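Local coordinates for protein N-acetylmuramoyl-L-alanine amidase (Peptoclostridium difficile, PDB 4RN7) that probably cleaves the amide bond between N-acetylmuramic acid and L-alanine in cell-wall peptidoglycan, this piece being its zinc-binding amidase domain, at residues E164-Q167 with D168-A171. Residues are numbered along the deposited sequence; the frame is centred on the assembly and turned at random. Where two conformers were deposited one is given.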
loop_
_atom_site.group_PDB
_atom_site.type_symbol
_atom_site.label_atom_id
_atom_site.label_comp_id
_atom_site.label_asym_id
_atom_site.label_seq_id
_atom_site.Cartn_x
_atom_site.Cartn_y
_atom_site.Cartn_z
ATOM N N GLU A 164 6.059 -8.613 -13.144
ATOM C CA GLU A 164 5.997 -7.195 -13.451
ATOM C C GLU A 164 4.636 -6.779 -14.001
ATOM O O GLU A 164 4.156 -5.680 -13.723
ATOM C CB GLU A 164 7.105 -6.841 -14.443
ATOM C CG GLU A 164 8.513 -7.013 -13.879
ATOM C CD GLU A 164 9.054 -5.745 -13.237
ATOM O OE1 GLU A 164 8.620 -4.642 -13.636
ATOM O OE2 GLU A 164 9.919 -5.853 -12.340
ATOM N N LYS A 165 4.017 -7.651 -14.788
ATOM C CA LYS A 165 2.734 -7.310 -15.383
ATOM C C LYS A 165 1.659 -7.315 -14.301
ATOM O O LYS A 165 0.731 -6.508 -14.327
ATOM C CB LYS A 165 2.406 -8.238 -16.570
ATOM C CG LYS A 165 2.873 -7.654 -17.925
ATOM C CD LYS A 165 3.041 -8.710 -19.014
ATOM C CE LYS A 165 3.547 -8.089 -20.315
ATOM N NZ LYS A 165 2.495 -7.299 -21.024
ATOM N N TYR A 166 1.822 -8.194 -13.320
ATOM C CA TYR A 166 0.920 -8.240 -12.188
ATOM C C TYR A 166 1.122 -6.998 -11.319
ATOM O O TYR A 166 0.160 -6.393 -10.852
ATOM C CB TYR A 166 1.201 -9.478 -11.358
ATOM C CG TYR A 166 0.235 -9.652 -10.232
ATOM C CD1 TYR A 166 -1.032 -10.164 -10.468
ATOM C CD2 TYR A 166 0.578 -9.300 -8.932
ATOM C CE1 TYR A 166 -1.929 -10.328 -9.447
ATOM C CE2 TYR A 166 -0.322 -9.467 -7.895
ATOM C CZ TYR A 166 -1.568 -9.980 -8.165
ATOM O OH TYR A 166 -2.485 -10.161 -7.161
ATOM N N GLN A 167 2.370 -6.622 -11.089
ATOM C CA GLN A 167 2.621 -5.411 -10.314
ATOM C C GLN A 167 2.008 -4.201 -11.014
ATOM O O GLN A 167 1.486 -3.300 -10.364
ATOM C CB GLN A 167 4.118 -5.206 -10.106
ATOM C CG GLN A 167 4.735 -6.175 -9.097
ATOM C CD GLN A 167 6.224 -5.930 -8.947
ATOM O OE1 GLN A 167 6.757 -4.974 -9.501
ATOM N NE2 GLN A 167 6.900 -6.793 -8.207
ATOM N N ASP A 168 2.061 -4.193 -12.341
ATOM C CA ASP A 168 1.530 -3.076 -13.113
ATOM C C ASP A 168 0.008 -2.966 -12.991
ATOM O O ASP A 168 -0.536 -1.876 -12.813
ATOM C CB ASP A 168 1.928 -3.232 -14.578
ATOM C CG ASP A 168 1.539 -2.042 -15.410
ATOM O OD1 ASP A 168 2.205 -0.996 -15.285
ATOM O OD2 ASP A 168 0.572 -2.154 -16.194
ATOM N N GLN A 169 -0.663 -4.106 -13.095
ATOM C CA GLN A 169 -2.114 -4.161 -12.959
ATOM C C GLN A 169 -2.535 -3.722 -11.573
ATOM O O GLN A 169 -3.480 -2.957 -11.425
ATOM C CB GLN A 169 -2.613 -5.578 -13.172
ATOM C CG GLN A 169 -2.461 -6.105 -14.566
ATOM C CD GLN A 169 -3.088 -7.471 -14.693
ATOM O OE1 GLN A 169 -4.244 -7.602 -15.105
ATOM N NE2 GLN A 169 -2.335 -8.500 -14.322
ATOM N N LEU A 170 -1.827 -4.221 -10.563
ATOM C CA LEU A 170 -2.124 -3.903 -9.173
ATOM C C LEU A 170 -1.955 -2.406 -8.948
ATOM O O LEU A 170 -2.822 -1.751 -8.370
ATOM C CB LEU A 170 -1.204 -4.710 -8.251
ATOM C CG LEU A 170 -1.168 -4.319 -6.777
ATOM C CD1 LEU A 170 -2.558 -4.425 -6.165
ATOM C CD2 LEU A 170 -0.175 -5.207 -6.037
ATOM N N ALA A 171 -0.845 -1.860 -9.439
ATOM C CA ALA A 171 -0.587 -0.431 -9.308
ATOM C C ALA A 171 -1.663 0.382 -10.021
ATOM O O ALA A 171 -2.121 1.393 -9.494
ATOM C CB ALA A 171 0.805 -0.063 -9.822
#
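Ala-171 N donates to the carbonyl oxygen of Gln-167 in a short, fairly straight bond, with Ala-171 N 2.9 Å from Gln-167 O and an N-H...O angle of 161°. Gln-169 N to Lys-165 O and Leu-170 N to Tyr-166 O are equivalent i to i+4 bonds. The fourth, Asp-168 N to Glu-164 O (2.9 Å), is the most bent, at 145°. Asp-168 CB also sits against two carbonyl oxygens of the preceding turn, 3.4 Å from Glu-164 O and slightly farther from Lys-165 O. Leu-170 CB and Ala-171 CB each rest 3.4 Å from the carbonyl oxygen that their own amide uses, Tyr-166 O and Gln-167 O respectively. In one of two conformers, and therefore doubtfully, Gln-169 CG lies against Lys-165 O. Asp-168 and Glu-164 form salt bridges with Lys-42 and Lys-38 of helix 28-44. The buried Gln-167 amide, at the end of an extended chain (chi2 179°), is satisfied on both atoms: NE2 donates to Ile-161 O at the end of helix 155-161 and to Gln-34 OE1, and Lys-38 NZ bonds to OE1. Leu-170 bridges Ile-35 of helix 28-44 and Ile-118 and Val-122 of helix 107-122. This is the regular first part of an alpha-helix, 164-185, packed beside two others in the Amidase_3 alpha/beta fold, with the zinc ion about 13 Å from the Leu-170 side chain.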